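PDB 2I7G: monooxygenase from Agrobacterium tumefaciens, which probably catalyses flavin-dependent oxidation of an organic substrate by molecular oxygen, in the manner of bacterial luciferase-like enzymes. Local coordinates for residues L215-A220 with P231-Y236; L250-N255 with K326-L331. All coordinates share one frame; numbering follows the deposited sequence.

Contact 1: L215-A220 with P231-Y236; sequences LPVALA and PLFDLY
V217 and L219 of a barrel strand pack against L232, F233 and Y236 of the helix that follows it in the chain. This is a buried strand-to-helix contact on the outer wall of a TIM barrel. The short axes of strand 217-220 and helix 231-236 come within 10.7 Å and run nearly antiparallel, at 157°. V217 and L219 point toward the helix, while A218 between them points away.

The Y236 ring is held at one face and one edge. Over the face, V217 CG2 sits 3.5 Å from the ring centroid, only 8° off the normal, a CH-pi contact. V217 CG1 reaches past the rim, 3.3 Å from Y236 CE1. The CG of Y236 is anti to its backbone N (chi1 175°), which extends the ring on toward the strand. At the ring edge, Y236 OH donates to L215 O at 2.7 Å. The hydroxyl approaches from above the plane of the L215 carbonyl, well out of it. This bond ties the tyrosine to the loop leading into the strand.

At the other end, L219 is shared by two helix residues. Its CD1 meets L232 CD1 at 3.8 Å, the two side chains crossing at about a right angle. Its CB lies 3.9 Å from F233 CZ, and its CD2 is over one face of that ring. F325 meets F233 from outside the contact.

The two segments are the first half of a beta-alpha-beta crossover, completed by strand 252-260, the repeating pattern of the TIM barrel.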
loop_
_atom_site.group_PDB
_atom_site.type_symbol
_atom_site.label_atom_id
_atom_site.label_comp_id
_atom_site.label_asym_id
_atom_site.label_seq_id
_atom_site.Cartn_x
_atom_site.Cartn_y
_atom_site.Cartn_z
ATOM N N LEU B 215 -25.532 0.381 5.406
ATOM C CA LEU B 215 -24.283 -0.161 4.847
ATOM C C LEU B 215 -24.381 -1.692 4.706
ATOM O O LEU B 215 -25.066 -2.319 5.513
ATOM C CB LEU B 215 -23.116 0.160 5.773
ATOM C CG LEU B 215 -22.851 1.680 5.865
ATOM C CD1 LEU B 215 -21.874 1.920 6.973
ATOM C CD2 LEU B 215 -22.262 2.125 4.552
ATOM N N PRO B 216 -23.765 -2.278 3.667
ATOM C CA PRO B 216 -23.740 -3.746 3.537
ATOM C C PRO B 216 -22.989 -4.351 4.735
ATOM O O PRO B 216 -22.101 -3.703 5.308
ATOM C CB PRO B 216 -22.897 -4.014 2.267
ATOM C CG PRO B 216 -22.671 -2.679 1.620
ATOM C CD PRO B 216 -23.064 -1.590 2.559
ATOM N N VAL B 217 -23.391 -5.553 5.125
ATOM C CA VAL B 217 -22.838 -6.203 6.308
ATOM C C VAL B 217 -22.302 -7.584 5.958
ATOM O O VAL B 217 -22.885 -8.316 5.124
ATOM C CB VAL B 217 -23.839 -6.304 7.488
ATOM C CG1 VAL B 217 -24.144 -4.906 8.029
ATOM C CG2 VAL B 217 -25.156 -7.019 7.073
ATOM N N ALA B 218 -21.194 -7.948 6.591
ATOM C CA ALA B 218 -20.613 -9.300 6.400
ATOM C C ALA B 218 -20.564 -9.957 7.772
ATOM O O ALA B 218 -19.853 -9.475 8.657
ATOM C CB ALA B 218 -19.198 -9.194 5.801
ATOM N N LEU B 219 -21.308 -11.040 7.934
ATOM C CA LEU B 219 -21.404 -11.752 9.188
ATOM C C LEU B 219 -20.425 -12.941 9.269
ATOM O O LEU B 219 -20.472 -13.860 8.438
ATOM C CB LEU B 219 -22.820 -12.297 9.302
ATOM C CG LEU B 219 -23.157 -13.021 10.591
ATOM C CD1 LEU B 219 -22.907 -12.170 11.882
ATOM C CD2 LEU B 219 -24.643 -13.400 10.463
ATOM N N ALA B 220 -19.578 -12.946 10.290
ATOM C CA ALA B 220 -18.714 -14.126 10.559
ATOM C C ALA B 220 -19.530 -15.254 11.225
ATOM O O ALA B 220 -20.184 -15.044 12.257
ATOM C CB ALA B 220 -17.514 -13.721 11.418
ATOM N N PRO B 231 -31.418 -14.865 12.568
ATOM C CA PRO B 231 -32.096 -13.709 13.171
ATOM C C PRO B 231 -31.272 -12.412 13.168
ATOM O O PRO B 231 -31.857 -11.316 13.228
ATOM C CB PRO B 231 -32.390 -14.170 14.607
ATOM C CG PRO B 231 -32.477 -15.659 14.511
ATOM C CD PRO B 231 -31.396 -16.015 13.497
ATOM N N LEU B 232 -29.947 -12.524 13.085
ATOM C CA LEU B 232 -29.105 -11.310 13.052
ATOM C C LEU B 232 -29.424 -10.513 11.806
ATOM O O LEU B 232 -29.435 -9.276 11.838
ATOM C CB LEU B 232 -27.595 -11.618 13.124
ATOM C CG LEU B 232 -27.115 -12.139 14.499
ATOM C CD1 LEU B 232 -25.675 -12.607 14.422
ATOM C CD2 LEU B 232 -27.259 -11.086 15.647
ATOM N N PHE B 233 -29.686 -11.212 10.703
ATOM C CA PHE B 233 -30.025 -10.509 9.465
ATOM C C PHE B 233 -31.437 -9.881 9.555
ATOM O O PHE B 233 -31.676 -8.849 8.929
ATOM C CB PHE B 233 -29.925 -11.411 8.248
ATOM C CG PHE B 233 -28.501 -11.629 7.788
ATOM C CD1 PHE B 233 -27.494 -10.740 8.172
ATOM C CD2 PHE B 233 -28.182 -12.681 6.959
ATOM C CE1 PHE B 233 -26.163 -10.934 7.748
ATOM C CE2 PHE B 233 -26.857 -12.885 6.523
ATOM C CZ PHE B 233 -25.864 -12.014 6.905
ATOM N N ASP B 234 -32.350 -10.522 10.313
ATOM C CA ASP B 234 -33.638 -9.891 10.682
ATOM C C ASP B 234 -33.422 -8.530 11.299
ATOM O O ASP B 234 -34.077 -7.552 10.946
ATOM C CB ASP B 234 -34.442 -10.729 11.727
ATOM C CG ASP B 234 -35.056 -11.991 11.151
ATOM O OD1 ASP B 234 -34.943 -12.195 9.919
ATOM O OD2 ASP B 234 -35.682 -12.774 11.947
ATOM N N LEU B 235 -32.521 -8.486 12.270
ATOM C CA LEU B 235 -32.257 -7.279 13.007
ATOM C C LEU B 235 -31.645 -6.193 12.122
ATOM O O LEU B 235 -32.001 -5.021 12.239
ATOM C CB LEU B 235 -31.334 -7.611 14.153
ATOM C CG LEU B 235 -30.955 -6.561 15.171
ATOM C CD1 LEU B 235 -32.202 -6.078 15.928
ATOM C CD2 LEU B 235 -29.987 -7.259 16.106
ATOM N N TYR B 236 -30.709 -6.591 11.247
ATOM C CA TYR B 236 -30.157 -5.701 10.217
ATOM C C TYR B 236 -31.274 -5.045 9.374
ATOM O O TYR B 236 -31.326 -3.825 9.229
ATOM C CB TYR B 236 -29.256 -6.558 9.321
ATOM C CG TYR B 236 -28.688 -5.869 8.129
ATOM C CD1 TYR B 236 -27.818 -4.789 8.277
ATOM C CD2 TYR B 236 -29.020 -6.303 6.838
ATOM C CE1 TYR B 236 -27.256 -4.132 7.153
ATOM C CE2 TYR B 236 -28.495 -5.661 5.714
ATOM C CZ TYR B 236 -27.597 -4.586 5.879
ATOM O OH TYR B 236 -27.052 -3.975 4.777
#

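Contact 2: L250-N255 with K326-L331; sequences LRTSIN and KNDRFL
S253, I254 and N255 pair in parallel with R329, F330 and L331, two neighbouring barrel strands whose short axes lie 4.7 Å apart. The tight part is the paired strands. I254 N donates to R329 O, and L331 N donates to I254 O at 2.9 Å and 172°. R329 O also accepts from N327 ND2 at 2.9 Å, and the two donors reach it from opposite faces of its plane. The CG of N327 lies between its backbone N and carbonyl carbon (chi1 54°), and the amide turns back over its own segment. I254 CG1 packs on F330 CD1 at 3.7 Å. On the opposite face of the sheet, S253 OG lies 3.4 Å from R329 CG and gives a weak hydrogen bond to R329 O. The R329 guanidinium makes salt bridges with E23 and E128.

The loop side is more polar and more open. D328 OD2 receives T252 N at 2.9 Å on its anti lone pair, the one away from the other oxygen. D328 N returns a bent bond to T252 O, at 130°, and R329 N adds a weak one. A water bridges D328 OD2, at 2.6 Å, and T252 OG1. The R251 and K326 side chains lie at the exposed edge.

The D328 carboxylate thus accepts from both T252 N and the water, which probably favours its ionised form.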
loop_
_atom_site.group_PDB
_atom_site.type_symbol
_atom_site.label_atom_id
_atom_site.label_comp_id
_atom_site.label_asym_id
_atom_site.label_seq_id
_atom_site.Cartn_x
_atom_site.Cartn_y
_atom_site.Cartn_z
ATOM N N LEU B 250 -28.926 -2.253 0.775
ATOM C CA LEU B 250 -28.602 -3.298 1.721
ATOM C C LEU B 250 -28.029 -4.502 0.985
ATOM O O LEU B 250 -28.561 -4.946 -0.048
ATOM C CB LEU B 250 -29.813 -3.655 2.581
ATOM C CG LEU B 250 -30.571 -2.466 3.200
ATOM C CD1 LEU B 250 -31.789 -2.958 3.960
ATOM C CD2 LEU B 250 -29.639 -1.614 4.073
ATOM N N ARG B 251 -26.908 -5.000 1.495
ATOM C CA ARG B 251 -26.253 -6.204 0.962
ATOM C C ARG B 251 -25.802 -7.000 2.168
ATOM O O ARG B 251 -25.421 -6.420 3.196
ATOM C CB ARG B 251 -25.027 -5.870 0.086
ATOM C CG ARG B 251 -25.263 -4.926 -1.112
ATOM C CD ARG B 251 -25.772 -5.681 -2.332
ATOM N NE ARG B 251 -26.014 -4.790 -3.461
ATOM C CZ ARG B 251 -27.178 -4.199 -3.722
ATOM N NH1 ARG B 251 -27.293 -3.402 -4.777
ATOM N NH2 ARG B 251 -28.230 -4.404 -2.937
ATOM N N THR B 252 -25.845 -8.326 2.056
ATOM C CA THR B 252 -25.374 -9.168 3.137
ATOM C C THR B 252 -24.403 -10.208 2.609
ATOM O O THR B 252 -24.534 -10.725 1.481
ATOM C CB THR B 252 -26.556 -9.853 3.880
ATOM O OG1 THR B 252 -27.310 -10.623 2.939
ATOM C CG2 THR B 252 -27.500 -8.791 4.563
ATOM N N SER B 253 -23.440 -10.560 3.445
ATOM C CA SER B 253 -22.492 -11.613 3.128
ATOM C C SER B 253 -22.405 -12.519 4.361
ATOM O O SER B 253 -22.607 -12.081 5.526
ATOM C CB SER B 253 -21.094 -10.986 2.860
ATOM O OG SER B 253 -20.191 -12.008 2.502
ATOM N N ILE B 254 -22.070 -13.779 4.119
ATOM C CA ILE B 254 -21.596 -14.616 5.226
ATOM C C ILE B 254 -20.134 -14.984 4.981
ATOM O O ILE B 254 -19.725 -15.277 3.838
ATOM C CB ILE B 254 -22.492 -15.843 5.509
ATOM C CG1 ILE B 254 -22.440 -16.864 4.348
ATOM C CG2 ILE B 254 -23.965 -15.387 5.886
ATOM C CD1 ILE B 254 -23.285 -18.149 4.591
ATOM N N ASN B 255 -19.346 -14.939 6.051
ATOM C CA ASN B 255 -17.909 -15.189 5.990
ATOM C C ASN B 255 -17.675 -16.448 6.831
ATOM O O ASN B 255 -17.929 -16.435 8.021
ATOM C CB ASN B 255 -17.149 -14.039 6.641
ATOM C CG ASN B 255 -17.240 -12.734 5.867
ATOM O OD1 ASN B 255 -17.915 -12.623 4.852
ATOM N ND2 ASN B 255 -16.552 -11.716 6.393
ATOM N N LYS B 326 -30.614 -15.538 2.676
ATOM C CA LYS B 326 -30.778 -14.749 1.450
ATOM C C LYS B 326 -29.588 -13.813 1.243
ATOM O O LYS B 326 -29.729 -12.658 0.842
ATOM C CB LYS B 326 -32.104 -13.963 1.434
ATOM C CG LYS B 326 -33.377 -14.802 1.690
ATOM C CD LYS B 326 -33.532 -15.928 0.649
ATOM C CE LYS B 326 -34.849 -16.696 0.835
ATOM N NZ LYS B 326 -35.948 -15.715 1.157
ATOM N N ASN B 327 -28.405 -14.309 1.562
ATOM C CA ASN B 327 -27.209 -13.509 1.413
ATOM C C ASN B 327 -26.847 -13.260 -0.047
ATOM O O ASN B 327 -27.014 -14.150 -0.892
ATOM C CB ASN B 327 -26.029 -14.191 2.131
ATOM C CG ASN B 327 -25.805 -15.665 1.675
ATOM O OD1 ASN B 327 -26.707 -16.513 1.743
ATOM N ND2 ASN B 327 -24.591 -15.965 1.208
ATOM N N ASP B 328 -26.295 -12.075 -0.310
ATOM C CA ASP B 328 -25.783 -11.654 -1.646
ATOM C C ASP B 328 -24.370 -12.142 -1.964
ATOM O O ASP B 328 -23.952 -12.187 -3.126
ATOM C CB ASP B 328 -25.745 -10.134 -1.690
ATOM C CG ASP B 328 -27.116 -9.552 -1.471
ATOM O OD1 ASP B 328 -27.990 -9.724 -2.350
ATOM O OD2 ASP B 328 -27.331 -8.983 -0.387
ATOM N N ARG B 329 -23.640 -12.470 -0.916
ATOM C CA ARG B 329 -22.245 -12.773 -1.060
ATOM C C ARG B 329 -21.871 -13.890 -0.062
ATOM O O ARG B 329 -22.450 -13.965 1.022
ATOM C CB ARG B 329 -21.425 -11.474 -0.857
ATOM C CG ARG B 329 -19.903 -11.700 -0.830
ATOM C CD ARG B 329 -19.146 -10.356 -0.631
ATOM N NE ARG B 329 -19.185 -9.509 -1.816
ATOM C CZ ARG B 329 -18.478 -8.362 -1.949
ATOM N NH1 ARG B 329 -17.705 -7.921 -0.974
ATOM N NH2 ARG B 329 -18.539 -7.689 -3.075
ATOM N N PHE B 330 -20.935 -14.743 -0.470
ATOM C CA PHE B 330 -20.433 -15.869 0.331
ATOM C C PHE B 330 -18.923 -15.832 0.243
ATOM O O PHE B 330 -18.378 -15.935 -0.867
ATOM C CB PHE B 330 -20.974 -17.215 -0.205
ATOM C CG PHE B 330 -20.381 -18.417 0.451
ATOM C CD1 PHE B 330 -20.935 -18.913 1.645
ATOM C CD2 PHE B 330 -19.257 -19.065 -0.103
ATOM C CE1 PHE B 330 -20.384 -20.017 2.297
ATOM C CE2 PHE B 330 -18.725 -20.224 0.518
ATOM C CZ PHE B 330 -19.277 -20.682 1.733
ATOM N N LEU B 331 -18.227 -15.709 1.382
ATOM C CA LEU B 331 -16.775 -15.660 1.414
ATOM C C LEU B 331 -16.207 -16.818 2.244
ATOM O O LEU B 331 -16.594 -17.015 3.396
ATOM C CB LEU B 331 -16.272 -14.338 2.026
ATOM C CG LEU B 331 -16.496 -13.026 1.281
ATOM C CD1 LEU B 331 -15.605 -11.943 1.993
ATOM C CD2 LEU B 331 -16.158 -13.153 -0.239
HETATM O O HOH W 1 -29.285 -9.231 1.292
#

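Contact 1 and contact 2 follow one another along the chain, and their centres lie 9 Å apart. Strand 217-220 is the direct sheet neighbour of strand 252-260. V217 O lies 2.9 Å from S253 N and L219 O lies 2.9 Å from N255 N, both probable hydrogen bonds. Three strands thus run side by side, with 252-260 between 217-220 and 329-333. Helix 230-242 packs on strands 217-220 and 252-260: Y236 CE2 lies 3.5 Å from T252 CG2. T252 therefore meets the helix of contact 1 through its methyl and the loop of contact 2 through its polar atoms. Contact 1 joins a barrel strand to its outer helix; contact 2 joins neighbouring strands within the wall.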